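Local coordinates for ABC transporter periplasmic-binding protein YtfQ (Mycobacterium smegmatis, PDB 6HB0) that probably binds L-arabinofuranose outside the membrane as the solute-binding component of an ABC transporter, at residues Q196-F201 / E224-A229; A48-K53 / L274-A279; E39-A44 / E270-A275. All coordinates share one frame; numbering follows the deposited sequence.

Interaction 1 of 3, residues Q196-F201 / E224-A229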
ATOM      1  N   GLN A 196       6.155 -10.828  20.020  1.00 28.46           N
ATOM      2  CA  GLN A 196       7.321 -11.666  20.380  1.00 30.49           C
ATOM      3  C   GLN A 196       8.644 -10.919  20.184  1.00 30.96           C
ATOM      4  O   GLN A 196       9.528 -10.979  21.029  1.00 28.62           O
ATOM      5  CB  GLN A 196       7.289 -12.926  19.554  1.00 30.66           C
ATOM      6  CG  GLN A 196       8.550 -13.780  19.581  1.00 31.91           C
ATOM      7  CD  GLN A 196       8.311 -15.135  18.946  1.00 30.51           C
ATOM      8  OE1 GLN A 196       7.240 -15.717  19.115  1.00 31.48           O
ATOM      9  NE2 GLN A 196       9.303 -15.649  18.235  1.00 29.22           N
ATOM     10  N   VAL A 197       8.764 -10.193  19.069  1.00 28.71           N
ATOM     11  CA  VAL A 197       9.974  -9.473  18.780  1.00 31.11           C
ATOM     12  C   VAL A 197      10.113  -8.266  19.694  1.00 31.44           C
ATOM     13  O   VAL A 197      11.202  -7.966  20.139  1.00 28.15           O
ATOM     14  CB  VAL A 197      10.021  -9.030  17.314  1.00 31.23           C
ATOM     15  CG1 VAL A 197      11.189  -8.090  17.090  1.00 33.38           C
ATOM     16  CG2 VAL A 197      10.123 -10.287  16.436  1.00 35.30           C
ATOM     17  N   MET A 198       9.011  -7.563  19.954  1.00 27.87           N
ATOM     18  CA  MET A 198       9.077  -6.464  20.886  1.00 30.35           C
ATOM     19  C   MET A 198       9.498  -6.944  22.291  1.00 30.76           C
ATOM     20  O   MET A 198      10.216  -6.223  23.007  1.00 29.47           O
ATOM     21  CB  MET A 198       7.722  -5.753  20.974  1.00 25.71           C
ATOM     22  CG  MET A 198       7.792  -4.435  21.717  1.00 30.59           C
ATOM     23  SD  MET A 198       8.712  -3.202  20.846  1.00 32.29           S
ATOM     24  CE  MET A 198       9.183  -2.092  22.169  1.00 36.54           C
ATOM     25  N   GLU A 199       9.024  -8.109  22.717  1.00 31.35           N
ATOM     26  CA  GLU A 199       9.477  -8.666  24.018  1.00 33.55           C
ATOM     27  C   GLU A 199      10.975  -8.817  23.987  1.00 35.76           C
ATOM     28  O   GLU A 199      11.673  -8.435  24.926  1.00 38.43           O
ATOM     29  CB  GLU A 199       8.831 -10.033  24.342  1.00 35.76           C
ATOM     30  CG  GLU A 199       7.350  -9.999  24.743  1.00 44.27           C
ATOM     31  CD  GLU A 199       6.640 -11.366  24.534  1.00 47.92           C
ATOM     32  OE1 GLU A 199       7.338 -12.419  24.368  1.00 46.59           O
ATOM     33  OE2 GLU A 199       5.378 -11.399  24.531  1.00 49.27           O
ATOM     34  N   ALA A 200      11.490  -9.364  22.896  1.00 34.33           N
ATOM     35  CA  ALA A 200      12.922  -9.561  22.761  1.00 37.48           C
ATOM     36  C   ALA A 200      13.669  -8.228  22.814  1.00 37.50           C
ATOM     37  O   ALA A 200      14.725  -8.135  23.403  1.00 34.34           O
ATOM     38  CB  ALA A 200      13.249 -10.262  21.462  1.00 39.40           C
ATOM     39  N   PHE A 201      13.141  -7.211  22.145  1.00 34.70           N
ATOM     40  CA  PHE A 201      13.775  -5.907  22.116  1.00 32.78           C
ATOM     41  C   PHE A 201      13.821  -5.300  23.538  1.00 32.53           C
ATOM     42  O   PHE A 201      14.811  -4.669  23.914  1.00 36.01           O
ATOM     43  CB  PHE A 201      13.008  -4.942  21.207  1.00 30.70           C
ATOM     44  CG  PHE A 201      13.159  -5.179  19.738  1.00 32.39           C
ATOM     45  CD1 PHE A 201      14.167  -5.973  19.212  1.00 30.52           C
ATOM     46  CD2 PHE A 201      12.312  -4.536  18.859  1.00 34.52           C
ATOM     47  CE1 PHE A 201      14.348  -6.108  17.867  1.00 32.63           C
ATOM     48  CE2 PHE A 201      12.467  -4.697  17.498  1.00 32.40           C
ATOM     49  CZ  PHE A 201      13.507  -5.460  17.004  1.00 33.45           C
ATOM     50  N   GLU A 224       1.023  -4.415  22.975  1.00 32.02           N
ATOM     51  CA  GLU A 224       0.736  -5.363  24.058  1.00 32.75           C
ATOM     52  C   GLU A 224       1.961  -5.785  24.812  1.00 34.73           C
ATOM     53  O   GLU A 224       1.877  -6.000  26.010  1.00 35.97           O
ATOM     54  CB  GLU A 224       0.060  -6.602  23.516  1.00 36.53           C
ATOM     55  CG  GLU A 224      -1.350  -6.381  23.038  1.00 39.69           C
ATOM     56  CD  GLU A 224      -1.983  -7.651  22.453  1.00 52.13           C
ATOM     57  OE1 GLU A 224      -1.462  -8.775  22.697  1.00 56.65           O
ATOM     58  OE2 GLU A 224      -3.007  -7.511  21.743  1.00 52.45           O
ATOM     59  N   ALA A 225       3.106  -5.925  24.132  1.00 31.58           N
ATOM     60  CA  ALA A 225       4.343  -6.300  24.823  1.00 32.01           C
ATOM     61  C   ALA A 225       4.793  -5.170  25.729  1.00 32.00           C
ATOM     62  O   ALA A 225       5.282  -5.404  26.839  1.00 29.85           O
ATOM     63  CB  ALA A 225       5.445  -6.647  23.841  1.00 28.64           C
ATOM     64  N   ILE A 226       4.628  -3.956  25.243  1.00 31.13           N
ATOM     65  CA  ILE A 226       5.013  -2.780  25.989  1.00 31.73           C
ATOM     66  C   ILE A 226       4.166  -2.677  27.241  1.00 35.96           C
ATOM     67  O   ILE A 226       4.701  -2.420  28.329  1.00 39.62           O
ATOM     68  CB  ILE A 226       4.900  -1.498  25.113  1.00 29.74           C
ATOM     69  CG1 ILE A 226       5.957  -1.555  24.038  1.00 30.25           C
ATOM     70  CG2 ILE A 226       5.204  -0.235  25.931  1.00 31.20           C
ATOM     71  CD1 ILE A 226       5.770  -0.587  22.916  1.00 33.07           C
ATOM     72  N   GLU A 227       2.861  -2.887  27.104  1.00 37.03           N
ATOM     73  CA  GLU A 227       1.960  -2.919  28.231  1.00 38.50           C
ATOM     74  C   GLU A 227       2.325  -4.039  29.223  1.00 44.12           C
ATOM     75  O   GLU A 227       2.359  -3.814  30.425  1.00 45.09           O
ATOM     76  CB  GLU A 227       0.501  -3.049  27.764  1.00 43.04           C
ATOM     77  CG  GLU A 227      -0.055  -1.738  27.240  1.00 48.63           C
ATOM     78  CD  GLU A 227      -1.432  -1.804  26.550  1.00 48.38           C
ATOM     79  OE1 GLU A 227      -1.849  -2.832  25.974  1.00 51.72           O
ATOM     80  OE2 GLU A 227      -2.081  -0.753  26.527  1.00 50.94           O
ATOM     81  N   ALA A 228       2.620  -5.240  28.733  1.00 45.07           N
ATOM     82  CA  ALA A 228       2.922  -6.352  29.643  1.00 44.83           C
ATOM     83  C   ALA A 228       4.189  -6.060  30.450  1.00 47.05           C
ATOM     84  O   ALA A 228       4.302  -6.459  31.590  1.00 48.21           O
ATOM     85  CB  ALA A 228       3.038  -7.663  28.879  1.00 45.11           C
ATOM     86  N   ALA A 229       5.123  -5.320  29.862  1.00 48.11           N
ATOM     87  CA  ALA A 229       6.331  -4.900  30.556  1.00 46.87           C
ATOM     88  C   ALA A 229       6.073  -3.743  31.525  1.00 46.46           C
ATOM     89  O   ALA A 229       7.032  -3.167  32.049  1.00 42.45           O
ATOM     90  CB  ALA A 229       7.399  -4.498  29.549  1.00 44.20           C
TER
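No ring face takes part where M198 and E199 meet A225 and I226; the one ring nearby, that of F201, has V197 CG1 over one face, offset toward the rim, and is turned to strands 148-154 and 179-186. E199 brings its CG methylene, not its flat carboxylate, to A225, with CG 4.0 Å from A225 CB. Beside it, M198 CB packs 3.8 Å from A225 CB. Here helices 191-204 and 216-228, consecutive in the chain and joined through strand 210-213, pack side by side on one face of a Rossmann-like sheet of this type I periplasmic binding protein. Their local axes approach to 8.8 Å and cross at -44°, and the small A225 lets E199 CA come within 5.7 Å of A225 CA. M198 has CG anti to its backbone nitrogen (chi1 -169°) and then bends at chi2 (68°), which carries the thioether round to the flank of I226. There M198 CE touches both CG1 and CD1 of I226, each at 3.8 Å. I226 also packs on K231 and P233, and a salt bridge from E224 OE2 to R191 NH2 ties the same two helices together.

Interaction 2 of 3, residues A48-K53 / L274-A279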
ATOM      1  N   ALA A  48     -18.061   5.552 -13.854  1.00 30.60           N
ATOM      2  CA  ALA A  48     -17.536   6.217 -15.022  1.00 32.94           C
ATOM      3  C   ALA A  48     -18.225   5.839 -16.328  1.00 32.98           C
ATOM      4  O   ALA A  48     -17.827   6.336 -17.369  1.00 36.54           O
ATOM      5  CB  ALA A  48     -16.028   5.909 -15.172  1.00 34.34           C
ATOM      6  N   GLY A  49     -19.179   4.928 -16.306  1.00 37.38           N
ATOM      7  CA  GLY A  49     -19.792   4.483 -17.538  1.00 36.09           C
ATOM      8  C   GLY A  49     -18.924   3.572 -18.386  1.00 39.86           C
ATOM      9  O   GLY A  49     -19.105   3.492 -19.597  1.00 37.22           O
ATOM     10  N   VAL A  50     -18.012   2.840 -17.746  1.00 37.68           N
ATOM     11  CA  VAL A  50     -17.122   1.930 -18.443  1.00 36.17           C
ATOM     12  C   VAL A  50     -17.685   0.522 -18.372  1.00 33.95           C
ATOM     13  O   VAL A  50     -18.152   0.078 -17.339  1.00 39.05           O
ATOM     14  CB  VAL A  50     -15.708   1.982 -17.839  1.00 34.36           C
ATOM     15  CG1 VAL A  50     -14.854   0.875 -18.435  1.00 32.84           C
ATOM     16  CG2 VAL A  50     -15.084   3.351 -18.095  1.00 37.70           C
ATOM     17  N   ASN A  51     -17.667  -0.173 -19.491  1.00 34.64           N
ATOM     18  CA  ASN A  51     -18.102  -1.538 -19.542  1.00 34.56           C
ATOM     19  C   ASN A  51     -16.903  -2.433 -19.160  1.00 35.34           C
ATOM     20  O   ASN A  51     -15.978  -2.617 -19.946  1.00 36.48           O
ATOM     21  CB  ASN A  51     -18.628  -1.841 -20.948  1.00 38.55           C
ATOM     22  CG  ASN A  51     -18.993  -3.283 -21.122  1.00 45.43           C
ATOM     23  OD1 ASN A  51     -19.327  -3.955 -20.145  1.00 51.52           O
ATOM     24  ND2 ASN A  51     -18.857  -3.796 -22.347  1.00 48.12           N
ATOM     25  N   LEU A  52     -16.942  -2.995 -17.971  1.00 36.08           N
ATOM     26  CA  LEU A  52     -15.803  -3.717 -17.400  1.00 36.30           C
ATOM     27  C   LEU A  52     -15.918  -5.202 -17.601  1.00 38.49           C
ATOM     28  O   LEU A  52     -16.940  -5.759 -17.281  1.00 35.62           O
ATOM     29  CB  LEU A  52     -15.760  -3.466 -15.911  1.00 38.82           C
ATOM     30  CG  LEU A  52     -14.651  -4.141 -15.097  1.00 39.06           C
ATOM     31  CD1 LEU A  52     -13.303  -3.553 -15.445  1.00 37.06           C
ATOM     32  CD2 LEU A  52     -15.011  -3.991 -13.633  1.00 40.90           C
ATOM     33  N   LYS A  53     -14.891  -5.834 -18.157  1.00 33.55           N
ATOM     34  CA  LYS A  53     -14.874  -7.281 -18.265  1.00 39.62           C
ATOM     35  C   LYS A  53     -13.788  -7.791 -17.351  1.00 37.41           C
ATOM     36  O   LYS A  53     -12.612  -7.515 -17.584  1.00 35.45           O
ATOM     37  CB  LYS A  53     -14.588  -7.705 -19.705  1.00 44.15           C
ATOM     38  CG  LYS A  53     -15.607  -7.206 -20.703  1.00 53.38           C
ATOM     39  CD  LYS A  53     -15.571  -8.066 -21.937  1.00 63.37           C
ATOM     40  CE  LYS A  53     -16.593  -9.186 -21.830  1.00 72.62           C
ATOM     41  NZ  LYS A  53     -17.910  -8.649 -22.267  1.00 78.71           N
ATOM     42  N   LEU A 274      -7.789   7.194 -16.739  1.00 27.88           N
ATOM     43  CA  LEU A 274      -6.697   6.807 -17.597  1.00 26.58           C
ATOM     44  C   LEU A 274      -7.118   5.913 -18.750  1.00 28.52           C
ATOM     45  O   LEU A 274      -6.601   6.043 -19.850  1.00 27.29           O
ATOM     46  CB  LEU A 274      -5.590   6.088 -16.807  1.00 30.50           C
ATOM     47  CG  LEU A 274      -4.894   7.040 -15.876  1.00 34.48           C
ATOM     48  CD1 LEU A 274      -4.251   6.278 -14.719  1.00 40.28           C
ATOM     49  CD2 LEU A 274      -3.892   7.904 -16.613  1.00 34.93           C
ATOM     50  N   ALA A 275      -8.031   4.994 -18.509  1.00 29.20           N
ATOM     51  CA  ALA A 275      -8.517   4.141 -19.579  1.00 30.03           C
ATOM     52  C   ALA A 275      -9.145   4.983 -20.702  1.00 32.20           C
ATOM     53  O   ALA A 275      -8.866   4.790 -21.888  1.00 28.95           O
ATOM     54  CB  ALA A 275      -9.499   3.142 -19.044  1.00 31.11           C
ATOM     55  N   LYS A 276      -9.942   5.964 -20.309  1.00 30.40           N
ATOM     56  CA  LYS A 276     -10.520   6.890 -21.301  1.00 32.47           C
ATOM     57  C   LYS A 276      -9.447   7.658 -22.067  1.00 31.27           C
ATOM     58  O   LYS A 276      -9.524   7.779 -23.287  1.00 33.51           O
ATOM     59  CB  LYS A 276     -11.487   7.841 -20.619  1.00 32.10           C
ATOM     60  CG  LYS A 276     -12.733   7.145 -20.194  1.00 35.99           C
ATOM     61  CD  LYS A 276     -13.647   8.081 -19.409  1.00 44.52           C
ATOM     62  CE  LYS A 276     -14.908   7.321 -19.022  1.00 46.78           C
ATOM     63  NZ  LYS A 276     -15.693   8.081 -18.017  1.00 48.80           N
ATOM     64  N   LYS A 277      -8.420   8.138 -21.372  1.00 31.42           N
ATOM     65  CA  LYS A 277      -7.361   8.883 -22.015  1.00 30.64           C
ATOM     66  C   LYS A 277      -6.610   8.022 -23.010  1.00 31.33           C
ATOM     67  O   LYS A 277      -6.401   8.441 -24.159  1.00 30.65           O
ATOM     68  CB  LYS A 277      -6.393   9.465 -20.998  1.00 32.72           C
ATOM     69  CG  LYS A 277      -7.014  10.590 -20.211  1.00 37.51           C
ATOM     70  CD  LYS A 277      -6.016  11.159 -19.223  1.00 45.38           C
ATOM     71  CE  LYS A 277      -6.614  12.369 -18.519  1.00 49.81           C
ATOM     72  NZ  LYS A 277      -5.624  12.722 -17.477  1.00 57.17           N
ATOM     73  N   VAL A 278      -6.204   6.815 -22.593  1.00 29.23           N
ATOM     74  CA  VAL A 278      -5.389   6.012 -23.489  1.00 30.88           C
ATOM     75  C   VAL A 278      -6.239   5.492 -24.685  1.00 29.63           C
ATOM     76  O   VAL A 278      -5.730   5.358 -25.775  1.00 33.27           O
ATOM     77  CB  VAL A 278      -4.608   4.879 -22.768  1.00 28.51           C
ATOM     78  CG1 VAL A 278      -3.661   5.480 -21.762  1.00 29.64           C
ATOM     79  CG2 VAL A 278      -5.528   3.862 -22.148  1.00 27.28           C
ATOM     80  N   ALA A 279      -7.518   5.240 -24.486  1.00 32.57           N
ATOM     81  CA  ALA A 279      -8.363   4.815 -25.585  1.00 34.23           C
ATOM     82  C   ALA A 279      -8.500   5.939 -26.643  1.00 35.84           C
ATOM     83  O   ALA A 279      -8.597   5.680 -27.831  1.00 37.36           O
ATOM     84  CB  ALA A 279      -9.731   4.405 -25.086  1.00 35.67           C
TER
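The backbones around A48 and K276 stay well apart, V50 CA and K276 CA being the nearest pair at 8.7 Å, and the chain turns out of helix 38-48 at G49, whose positive phi (74°) belongs to a Schellman motif. The gap is bridged by one long side chain. K276 has CG beside its backbone nitrogen, anti to the carbonyl carbon, and from CG onward its chain is fully extended, so that the ammonium group reaches the end of the other helix. K276 NZ donates a hydrogen bond of 2.8 Å to A48 O, lying in the carbonyl plane on a lone pair with a C=O...N angle of 134°. The acceptor is a main-chain oxygen at the C-terminal end of a helix, where the partial negative charge of the helix dipole would probably favour a cationic partner. The same nitrogen passes 3.6 Å from A48 CB. Behind it the aliphatic part of the lysine finds an apolar neighbour: K276 CE packs obliquely on V50 CG2 at 4.1 Å, so a single residue combines a polar end with a hydrophobic flank. K276 itself is exposed, whereas V50 is buried, which places the contact at the boundary between solvent and core. E47, just before A48, binds a zinc ion in this crystal together with H321 of the C-terminal histidine run, probably a purification tag. V50 leads into strand 51-56, an outermost strand of the parallel sheet; the V50 side chain packs inward on L22 and A45, and N51 is hydrogen-bonded to the adjoining strand 21-26. Across the contact, helix 269-279 rests through L274 on T120 and I122 of strand 120-122, so K276 ties the helix-to-strand turn at the sheet's edge to a helix lying over its middle.

Interaction 3 of 3, residues E39-A44 / E270-A275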
ATOM      1  N   GLU A  39     -14.308  -4.754  -5.559  1.00 32.18           N
ATOM      2  CA  GLU A  39     -15.433  -3.819  -5.361  1.00 35.40           C
ATOM      3  C   GLU A  39     -15.107  -2.383  -5.812  1.00 34.02           C
ATOM      4  O   GLU A  39     -15.969  -1.709  -6.370  1.00 33.87           O
ATOM      5  CB  GLU A  39     -16.022  -3.881  -3.922  1.00 36.93           C
ATOM      6  CG  GLU A  39     -15.156  -3.382  -2.734  1.00 38.06           C
ATOM      7  CD  GLU A  39     -14.278  -4.493  -2.077  1.00 41.95           C
ATOM      8  OE1 GLU A  39     -13.821  -4.312  -0.910  1.00 36.51           O
ATOM      9  OE2 GLU A  39     -14.063  -5.571  -2.725  1.00 40.68           O
ATOM     10  N   SER A  40     -13.867  -1.940  -5.623  1.00 31.85           N
ATOM     11  CA  SER A  40     -13.462  -0.586  -6.000  1.00 33.08           C
ATOM     12  C   SER A  40     -13.394  -0.399  -7.495  1.00 32.89           C
ATOM     13  O   SER A  40     -13.783   0.646  -8.041  1.00 32.44           O
ATOM     14  CB  SER A  40     -12.099  -0.256  -5.371  1.00 33.92           C
ATOM     15  OG  SER A  40     -12.229  -0.248  -3.940  1.00 33.46           O
ATOM     16  N   ILE A  41     -12.917  -1.427  -8.172  1.00 29.16           N
ATOM     17  CA  ILE A  41     -12.782  -1.387  -9.597  1.00 30.88           C
ATOM     18  C   ILE A  41     -14.178  -1.517 -10.232  1.00 31.46           C
ATOM     19  O   ILE A  41     -14.533  -0.756 -11.138  1.00 29.87           O
ATOM     20  CB  ILE A  41     -11.831  -2.487 -10.089  1.00 32.23           C
ATOM     21  CG1 ILE A  41     -10.411  -2.172  -9.629  1.00 35.88           C
ATOM     22  CG2 ILE A  41     -11.812  -2.515 -11.592  1.00 32.65           C
ATOM     23  CD1 ILE A  41      -9.429  -3.278  -9.942  1.00 41.14           C
ATOM     24  N   LYS A  42     -14.974  -2.455  -9.738  1.00 31.63           N
ATOM     25  CA  LYS A  42     -16.316  -2.637 -10.298  1.00 33.51           C
ATOM     26  C   LYS A  42     -17.170  -1.388 -10.135  1.00 30.96           C
ATOM     27  O   LYS A  42     -17.791  -0.919 -11.119  1.00 29.83           O
ATOM     28  CB  LYS A  42     -16.966  -3.855  -9.666  1.00 36.22           C
ATOM     29  CG  LYS A  42     -18.402  -4.137 -10.053  1.00 39.68           C
ATOM     30  CD  LYS A  42     -18.839  -5.491  -9.484  1.00 43.89           C
ATOM     31  CE  LYS A  42     -20.352  -5.726  -9.565  1.00 49.17           C
ATOM     32  NZ  LYS A  42     -21.156  -4.526  -9.134  1.00 51.39           N
ATOM     33  N   SER A  43     -17.195  -0.847  -8.918  1.00 27.91           N
ATOM     34  CA  SER A  43     -17.974   0.391  -8.650  1.00 31.08           C
ATOM     35  C   SER A  43     -17.461   1.618  -9.442  1.00 30.66           C
ATOM     36  O   SER A  43     -18.237   2.408  -9.963  1.00 28.11           O
ATOM     37  CB  SER A  43     -17.992   0.705  -7.165  1.00 31.43           C
ATOM     38  OG  SER A  43     -16.707   1.005  -6.699  1.00 30.86           O
ATOM     39  N   ALA A  44     -16.154   1.757  -9.569  1.00 27.59           N
ATOM     40  CA  ALA A  44     -15.591   2.895 -10.301  1.00 28.84           C
ATOM     41  C   ALA A  44     -15.935   2.801 -11.777  1.00 29.37           C
ATOM     42  O   ALA A  44     -16.153   3.830 -12.412  1.00 26.98           O
ATOM     43  CB  ALA A  44     -14.072   2.976 -10.124  1.00 32.26           C
ATOM     44  N   GLU A 270      -9.196   6.778 -10.963  1.00 31.22           N
ATOM     45  CA  GLU A 270      -8.051   7.198 -11.776  1.00 32.01           C
ATOM     46  C   GLU A 270      -7.783   6.163 -12.894  1.00 29.63           C
ATOM     47  O   GLU A 270      -7.418   6.533 -14.012  1.00 29.71           O
ATOM     48  CB  GLU A 270      -6.826   7.545 -10.921  1.00 34.49           C
ATOM     49  CG  GLU A 270      -5.973   6.398 -10.409  1.00 35.98           C
ATOM     50  CD  GLU A 270      -6.632   5.603  -9.260  1.00 38.84           C
ATOM     51  OE1 GLU A 270      -7.539   4.789  -9.607  1.00 40.33           O
ATOM     52  OE2 GLU A 270      -6.256   5.741  -8.032  1.00 39.93           O
ATOM     53  N   LEU A 271      -7.973   4.883 -12.615  1.00 29.28           N
ATOM     54  CA  LEU A 271      -7.879   3.849 -13.662  1.00 28.36           C
ATOM     55  C   LEU A 271      -8.896   4.106 -14.767  1.00 29.07           C
ATOM     56  O   LEU A 271      -8.570   4.059 -15.953  1.00 30.77           O
ATOM     57  CB  LEU A 271      -8.109   2.466 -13.039  1.00 31.12           C
ATOM     58  CG  LEU A 271      -8.235   1.297 -13.984  1.00 30.83           C
ATOM     59  CD1 LEU A 271      -6.996   1.226 -14.862  1.00 33.62           C
ATOM     60  CD2 LEU A 271      -8.455   0.008 -13.202  1.00 33.44           C
ATOM     61  N   MET A 272     -10.137   4.401 -14.389  1.00 28.31           N
ATOM     62  CA  MET A 272     -11.193   4.632 -15.401  1.00 28.57           C
ATOM     63  C   MET A 272     -10.855   5.880 -16.219  1.00 29.33           C
ATOM     64  O   MET A 272     -11.001   5.897 -17.418  1.00 28.96           O
ATOM     65  CB  MET A 272     -12.567   4.761 -14.769  1.00 30.73           C
ATOM     66  CG  MET A 272     -12.956   3.544 -13.966  1.00 31.40           C
ATOM     67  SD  MET A 272     -12.840   1.991 -14.896  1.00 31.47           S
ATOM     68  CE  MET A 272     -12.370   0.884 -13.568  1.00 32.84           C
ATOM     69  N   ASP A 273     -10.404   6.922 -15.554  1.00 29.57           N
ATOM     70  CA  ASP A 273      -9.992   8.134 -16.240  1.00 32.55           C
ATOM     71  C   ASP A 273      -8.807   7.915 -17.193  1.00 31.54           C
ATOM     72  O   ASP A 273      -8.810   8.376 -18.337  1.00 31.27           O
ATOM     73  CB  ASP A 273      -9.658   9.207 -15.219  1.00 38.60           C
ATOM     74  CG  ASP A 273      -9.190  10.462 -15.886  1.00 46.51           C
ATOM     75  OD1 ASP A 273      -9.987  11.050 -16.666  1.00 59.05           O
ATOM     76  OD2 ASP A 273      -8.015  10.839 -15.685  1.00 47.27           O
ATOM     77  N   LEU A 274      -7.789   7.194 -16.739  1.00 27.88           N
ATOM     78  CA  LEU A 274      -6.697   6.807 -17.597  1.00 26.58           C
ATOM     79  C   LEU A 274      -7.118   5.913 -18.750  1.00 28.52           C
ATOM     80  O   LEU A 274      -6.601   6.043 -19.850  1.00 27.29           O
ATOM     81  CB  LEU A 274      -5.590   6.088 -16.807  1.00 30.50           C
ATOM     82  CG  LEU A 274      -4.894   7.040 -15.876  1.00 34.48           C
ATOM     83  CD1 LEU A 274      -4.251   6.278 -14.719  1.00 40.28           C
ATOM     84  CD2 LEU A 274      -3.892   7.904 -16.613  1.00 34.93           C
ATOM     85  N   ALA A 275      -8.031   4.994 -18.509  1.00 29.20           N
ATOM     86  CA  ALA A 275      -8.517   4.141 -19.579  1.00 30.03           C
ATOM     87  C   ALA A 275      -9.145   4.983 -20.702  1.00 32.20           C
ATOM     88  O   ALA A 275      -8.866   4.790 -21.888  1.00 28.95           O
ATOM     89  CB  ALA A 275      -9.499   3.142 -19.044  1.00 31.11           C
TER
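I41 and A44 of helix 38-48 meet L271 and M272 of helix 269-279 on one face of the parallel sheet in a Rossmann-like domain of the periplasmic binding protein. The first helix follows strand 21-26, while the second belongs to a late part of the chain that returns from the other domain. Their local axes come within 10.0 Å and cross at -50°, a spacing filled mainly by M272. That side chain bends at both chi2 (-54°) and chi3 (147°), which lays it along the facing helix. M272 CG sits against A44, 4.0 Å from A44 CB and 3.6 Å from A44 O. Farther out, M272 CE reaches the previous turn, 3.6 Å from I41 O and 4.0 Å from I41 CG2, the two side chains crossing at about a right angle. L271 CD2 adds a looser contact with I41 CG2 at 4.5 Å. Beneath, I41 rests on F24, L52 and F54, and M272 on L22. E270 steadies the start of its helix: its carboxylate accepts from the backbone nitrogens of L267, G268 and L271. Across the interface no hydrogen bond forms; the helices are held by dispersion and the exclusion of water, and the main-chain oxygens facing M272 may weakly polarise its CG and CE hydrogens.

Interactions 2 and 3 both use helix 269-279, which meets helix 38-48 in interaction 3 and the end of that helix and the turn into strand 51-56 in interaction 2; they touch, A48 CB lying 3.7 Å from M272 CB. Interaction 3 is the buried part, mostly apolar and without a hydrogen bond across it; interaction 2 lies at the solvent boundary, where an exposed lysine adds a hydrogen bond to a helix end. Interaction 1, buried like interaction 3, stands about 42 to 49 Å away between centres, in the other domain. Both pack a bent methionine beside an alanine, but interaction 1 joins helices close in sequence, the others segments over 220 residues apart.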